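Local structure of guanidinopropionase (Pseudomonas aeruginosa, 3NIQ) at residues Pro180-Gln185 with Gly233-Ser238; Pro131-Leu136 with Leu142-Phe147. The protein catalyses the manganese-dependent hydrolysis of 3-guanidinopropanoate to beta-alanine and urea, and assembles as a homohexamer. All blocks are in the same frame, centred on the assembly; numbering follows the deposited sequence.

Contact 1. Residues Pro180-Gln185 with Gly233-Ser238; sequences PLRTVQ and GPTYVS
R182 and G233 mark the closest backbone approach, 8.2 Å between their CA atoms, where the starts of two parallel strands lie on either side of strand 142-147. A type I turn from P180 to T183, with T183 N bonded to P180 O, sets R182 at the entry to strand 183-188. The arginine chain bends at chi3 (-51°) and carries its guanidinium across to the 233-235 backbone. R182 NH2 donates to P234 O at 2.8 Å. The bond is fairly straight (162° at the hydrogen), and the oxygen lies in the guanidinium plane. R182 NH1 reaches P234 O at 3.2 Å, but this bond is weak. One face of the guanidinium lies over G233 CA, and T235 OG1 sits at its edge, 3.5 Å from R182 NH1. T235 OG1 itself donates to G233 O at 2.8 Å, from above the carbonyl plane. R182 NH1 also bonds to V230 O, so the arginine links two carbonyls of one connection. This is structural packing at the strand-entry end of the parallel sheet in the arginase alpha/beta fold, away from the manganese ions.

Contact 2. Residues Pro131-Leu136 with Leu142-Phe147; sequences PIFRAL and LGMVHF
Helix 129-136 packs on the strand that follows it, 142-147, in the hydrophobic core of the alpha/beta fold, and F133 with L142 forms the centre of this contact. The segment axes approach to 10.7 Å and run at 141°, roughly antiparallel. L142 points its side chain at the helix. L142 CD1 sits over one face of the F133 ring, 3.8 Å from the centroid and 18° off the ring normal, a CH-pi contact. L142 CD1 is displaced toward the rim and comes nearest to F133 CD1, at 3.6 Å. The same L142 CD1 meets L136 CB at 4.1 Å, one turn further along the helix, so one methyl packs against both helix residues. M144 takes the edge of the ring. Its chain is extended through chi1 (175°) and chi2, which brings M144 SD to 3.7 Å from F133 CZ, near the ring plane, in a Met-aromatic contact. The bend at chi3 turns only the terminal methyl. The ring of Y236, on strand 235-240, meets F133 edge-to-face and adds to the same cluster. M144 lies about 6 Å from H126, side chain to side chain, and its side chain is about 9 Å from a manganese ion. This places the contact close to, but not in, the metal site. Such apolar helix-on-sheet packing belongs to the alpha/beta fold of the arginase family.

In the fold
From the N terminus, helix 129-136 comes first, and contact 2 closes the short loop from it to strand 142-147. Contact 1 opens later, at 180-185, and closes across 47 residues, mostly helical, at 233-238. The two are in series, neither nested nor crossed. Strand 142-147 lies between strands 183-188 and 235-240 in the sheet and joins the contacts: P234 O probably accepts from G143 N, and M144 N probably bonds to R182 O. Together they join three neighbouring strands, two of which also pack on helix 129-136. Strand 142-147 leads to D148, and strand 235-240 ends at D240, with D242 just after; all three are manganese ligands.

Contact 1. Residues Pro180-Gln185 with Gly233-Ser238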
loop_
_atom_site.group_PDB
_atom_site.type_symbol
_atom_site.label_atom_id
_atom_site.label_comp_id
_atom_site.label_asym_id
_atom_site.label_seq_id
_atom_site.Cartn_x
_atom_site.Cartn_y
_atom_site.Cartn_z
ATOM N N PRO A 180 -14.514 23.545 -32.684
ATOM C CA PRO A 180 -13.069 23.552 -32.447
ATOM C C PRO A 180 -12.445 24.950 -32.236
ATOM O O PRO A 180 -11.445 25.056 -31.528
ATOM C CB PRO A 180 -12.499 22.849 -33.696
ATOM C CG PRO A 180 -13.519 23.025 -34.730
ATOM C CD PRO A 180 -14.855 23.043 -34.028
ATOM N N LEU A 181 -13.027 26.009 -32.805
ATOM C CA LEU A 181 -12.492 27.374 -32.559
ATOM C C LEU A 181 -12.783 27.878 -31.167
ATOM O O LEU A 181 -12.158 28.828 -30.717
ATOM C CB LEU A 181 -13.043 28.405 -33.562
ATOM C CG LEU A 181 -12.078 28.826 -34.674
ATOM C CD1 LEU A 181 -11.890 27.669 -35.653
ATOM C CD2 LEU A 181 -12.609 30.053 -35.394
ATOM N N ARG A 182 -13.763 27.281 -30.491
ATOM C CA ARG A 182 -13.994 27.628 -29.109
ATOM C C ARG A 182 -13.519 26.498 -28.180
ATOM O O ARG A 182 -14.076 26.281 -27.118
ATOM C CB ARG A 182 -15.467 27.989 -28.879
ATOM C CG ARG A 182 -15.876 29.246 -29.668
ATOM C CD ARG A 182 -17.148 29.906 -29.127
ATOM N NE ARG A 182 -18.234 28.954 -28.976
ATOM C CZ ARG A 182 -18.643 28.468 -27.802
ATOM N NH1 ARG A 182 -18.055 28.818 -26.638
ATOM N NH2 ARG A 182 -19.634 27.617 -27.799
ATOM N N THR A 183 -12.476 25.789 -28.600
ATOM C CA THR A 183 -11.886 24.730 -27.782
ATOM C C THR A 183 -10.458 25.087 -27.421
ATOM O O THR A 183 -9.645 25.453 -28.275
ATOM C CB THR A 183 -11.952 23.381 -28.514
ATOM O OG1 THR A 183 -13.327 23.094 -28.826
ATOM C CG2 THR A 183 -11.367 22.246 -27.660
ATOM N N VAL A 184 -10.158 24.990 -26.139
ATOM C CA VAL A 184 -8.805 25.232 -25.670
ATOM C C VAL A 184 -8.406 24.085 -24.727
ATOM O O VAL A 184 -9.185 23.696 -23.834
ATOM C CB VAL A 184 -8.635 26.639 -25.049
ATOM C CG1 VAL A 184 -9.619 26.873 -23.901
ATOM C CG2 VAL A 184 -7.142 26.870 -24.583
ATOM N N GLN A 185 -7.221 23.527 -24.976
ATOM C CA GLN A 185 -6.712 22.373 -24.224
ATOM C C GLN A 185 -5.470 22.796 -23.468
ATOM O O GLN A 185 -4.587 23.419 -24.044
ATOM C CB GLN A 185 -6.410 21.201 -25.159
ATOM C CG GLN A 185 -7.612 20.810 -26.038
ATOM C CD GLN A 185 -7.267 19.682 -26.979
ATOM O OE1 GLN A 185 -6.310 19.774 -27.750
ATOM N NE2 GLN A 185 -8.023 18.597 -26.901
ATOM N N GLY A 233 -19.827 32.247 -25.391
ATOM C CA GLY A 233 -20.658 31.119 -25.859
ATOM C C GLY A 233 -20.850 29.995 -24.856
ATOM O O GLY A 233 -20.208 29.979 -23.789
ATOM N N PRO A 234 -21.767 29.062 -25.166
ATOM C CA PRO A 234 -22.012 27.897 -24.309
ATOM C C PRO A 234 -20.729 27.084 -24.161
ATOM O O PRO A 234 -20.085 26.762 -25.165
ATOM C CB PRO A 234 -23.054 27.092 -25.094
ATOM C CG PRO A 234 -23.093 27.717 -26.498
ATOM C CD PRO A 234 -22.700 29.118 -26.314
ATOM N N THR A 235 -20.350 26.774 -22.922
ATOM C CA THR A 235 -19.026 26.210 -22.674
ATOM C C THR A 235 -19.055 25.073 -21.678
ATOM O O THR A 235 -19.686 25.169 -20.643
ATOM C CB THR A 235 -18.041 27.274 -22.188
ATOM O OG1 THR A 235 -17.990 28.335 -23.139
ATOM C CG2 THR A 235 -16.638 26.686 -22.018
ATOM N N TYR A 236 -18.366 23.987 -22.020
ATOM C CA TYR A 236 -18.284 22.827 -21.166
ATOM C C TYR A 236 -16.874 22.748 -20.608
ATOM O O TYR A 236 -15.900 23.050 -21.302
ATOM C CB TYR A 236 -18.608 21.590 -21.998
ATOM C CG TYR A 236 -18.727 20.283 -21.254
ATOM C CD1 TYR A 236 -19.979 19.784 -20.885
ATOM C CD2 TYR A 236 -17.589 19.498 -20.973
ATOM C CE1 TYR A 236 -20.102 18.553 -20.219
ATOM C CE2 TYR A 236 -17.705 18.260 -20.309
ATOM C CZ TYR A 236 -18.966 17.797 -19.939
ATOM O OH TYR A 236 -19.109 16.576 -19.298
ATOM N N VAL A 237 -16.745 22.320 -19.357
ATOM C CA VAL A 237 -15.403 22.115 -18.793
ATOM C C VAL A 237 -15.168 20.646 -18.550
ATOM O O VAL A 237 -15.912 19.986 -17.826
ATOM C CB VAL A 237 -15.189 22.901 -17.486
ATOM C CG1 VAL A 237 -13.753 22.712 -16.987
ATOM C CG2 VAL A 237 -15.491 24.369 -17.704
ATOM N N SER A 238 -14.119 20.117 -19.156
ATOM C CA SER A 238 -13.808 18.733 -18.953
ATOM C C SER A 238 -12.408 18.607 -18.329
ATOM O O SER A 238 -11.410 19.030 -18.919
ATOM C CB SER A 238 -13.879 17.994 -20.289
ATOM O OG SER A 238 -13.580 16.629 -20.111
#

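Contact 2. Residues Pro131-Leu136 with Leu142-Phe147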
loop_
_atom_site.group_PDB
_atom_site.type_symbol
_atom_site.label_atom_id
_atom_site.label_comp_id
_atom_site.label_asym_id
_atom_site.label_seq_id
_atom_site.Cartn_x
_atom_site.Cartn_y
_atom_site.Cartn_z
ATOM N N PRO A 131 -20.584 10.534 -25.373
ATOM C CA PRO A 131 -22.050 10.432 -25.319
ATOM C C PRO A 131 -22.725 11.609 -24.611
ATOM O O PRO A 131 -23.811 12.026 -25.001
ATOM C CB PRO A 131 -22.293 9.097 -24.587
ATOM C CG PRO A 131 -20.966 8.811 -23.871
ATOM C CD PRO A 131 -19.933 9.340 -24.805
ATOM N N ILE A 132 -22.079 12.172 -23.599
ATOM C CA ILE A 132 -22.541 13.419 -22.990
ATOM C C ILE A 132 -22.675 14.548 -24.038
ATOM O O ILE A 132 -23.729 15.207 -24.130
ATOM C CB ILE A 132 -21.574 13.849 -21.830
ATOM C CG1 ILE A 132 -21.566 12.788 -20.731
ATOM C CG2 ILE A 132 -21.981 15.234 -21.247
ATOM C CD1 ILE A 132 -20.669 13.138 -19.456
ATOM N N PHE A 133 -21.626 14.763 -24.835
ATOM C CA PHE A 133 -21.661 15.797 -25.873
ATOM C C PHE A 133 -22.719 15.482 -26.942
ATOM O O PHE A 133 -23.345 16.393 -27.485
ATOM C CB PHE A 133 -20.285 15.965 -26.535
ATOM C CG PHE A 133 -19.317 16.817 -25.753
ATOM C CD1 PHE A 133 -19.520 17.087 -24.409
ATOM C CD2 PHE A 133 -18.185 17.349 -26.377
ATOM C CE1 PHE A 133 -18.639 17.873 -23.696
ATOM C CE2 PHE A 133 -17.275 18.144 -25.663
ATOM C CZ PHE A 133 -17.503 18.406 -24.317
ATOM N N ARG A 134 -22.920 14.201 -27.230
ATOM C CA ARG A 134 -23.985 13.786 -28.145
ATOM C C ARG A 134 -25.348 14.255 -27.664
ATOM O O ARG A 134 -26.182 14.671 -28.476
ATOM C CB ARG A 134 -23.967 12.277 -28.376
ATOM C CG ARG A 134 -22.902 11.870 -29.405
ATOM C CD ARG A 134 -22.749 10.359 -29.498
ATOM N NE ARG A 134 -21.746 9.978 -30.485
ATOM C CZ ARG A 134 -21.468 8.717 -30.816
ATOM N NH1 ARG A 134 -22.083 7.709 -30.206
ATOM N NH2 ARG A 134 -20.550 8.462 -31.733
ATOM N N ALA A 135 -25.563 14.246 -26.352
ATOM C CA ALA A 135 -26.803 14.799 -25.797
ATOM C C ALA A 135 -26.813 16.314 -25.735
ATOM O O ALA A 135 -27.789 16.947 -26.166
ATOM C CB ALA A 135 -27.105 14.221 -24.397
ATOM N N LEU A 136 -25.746 16.900 -25.189
ATOM C CA LEU A 136 -25.733 18.338 -24.880
ATOM C C LEU A 136 -25.457 19.208 -26.084
ATOM O O LEU A 136 -25.737 20.403 -26.047
ATOM C CB LEU A 136 -24.698 18.699 -23.785
ATOM C CG LEU A 136 -24.690 18.015 -22.415
ATOM C CD1 LEU A 136 -23.892 18.823 -21.359
ATOM C CD2 LEU A 136 -26.078 17.709 -21.928
ATOM N N LEU A 142 -20.928 22.959 -28.712
ATOM C CA LEU A 142 -20.392 23.426 -27.429
ATOM C C LEU A 142 -19.014 24.009 -27.664
ATOM O O LEU A 142 -18.317 23.594 -28.602
ATOM C CB LEU A 142 -20.242 22.228 -26.446
ATOM C CG LEU A 142 -21.490 21.488 -25.991
ATOM C CD1 LEU A 142 -21.140 20.171 -25.291
ATOM C CD2 LEU A 142 -22.345 22.346 -25.083
ATOM N N GLY A 143 -18.631 24.978 -26.842
ATOM C CA GLY A 143 -17.221 25.325 -26.663
ATOM C C GLY A 143 -16.670 24.479 -25.502
ATOM O O GLY A 143 -17.448 23.841 -24.763
ATOM N N MET A 144 -15.353 24.447 -25.320
ATOM C CA MET A 144 -14.801 23.685 -24.181
ATOM C C MET A 144 -13.465 24.214 -23.670
ATOM O O MET A 144 -12.638 24.657 -24.448
ATOM C CB MET A 144 -14.688 22.200 -24.545
ATOM C CG MET A 144 -14.021 21.314 -23.480
ATOM S SD MET A 144 -13.969 19.576 -23.957
ATOM C CE MET A 144 -12.757 19.593 -25.271
ATOM N N VAL A 145 -13.303 24.207 -22.347
ATOM C CA VAL A 145 -12.005 24.317 -21.699
ATOM C C VAL A 145 -11.689 22.904 -21.206
ATOM O O VAL A 145 -12.405 22.354 -20.384
ATOM C CB VAL A 145 -12.025 25.261 -20.476
ATOM C CG1 VAL A 145 -10.606 25.345 -19.845
ATOM C CG2 VAL A 145 -12.514 26.681 -20.856
ATOM N N HIS A 146 -10.610 22.332 -21.721
ATOM C CA HIS A 146 -10.271 20.932 -21.518
ATOM C C HIS A 146 -8.873 20.845 -20.873
ATOM O O HIS A 146 -7.883 21.260 -21.467
ATOM C CB HIS A 146 -10.300 20.251 -22.895
ATOM C CG HIS A 146 -9.796 18.842 -22.912
ATOM N ND1 HIS A 146 -9.136 18.306 -24.000
ATOM C CD2 HIS A 146 -9.856 17.855 -21.984
ATOM C CE1 HIS A 146 -8.798 17.053 -23.741
ATOM N NE2 HIS A 146 -9.226 16.753 -22.522
ATOM N N PHE A 147 -8.810 20.344 -19.646
ATOM C CA PHE A 147 -7.546 20.185 -18.901
ATOM C C PHE A 147 -7.087 18.738 -19.054
ATOM O O PHE A 147 -7.820 17.821 -18.665
ATOM C CB PHE A 147 -7.790 20.449 -17.409
ATOM C CG PHE A 147 -8.225 21.841 -17.099
ATOM C CD1 PHE A 147 -7.297 22.807 -16.770
ATOM C CD2 PHE A 147 -9.574 22.183 -17.116
ATOM C CE1 PHE A 147 -7.704 24.122 -16.470
ATOM C CE2 PHE A 147 -9.988 23.472 -16.823
ATOM C CZ PHE A 147 -9.053 24.452 -16.498
#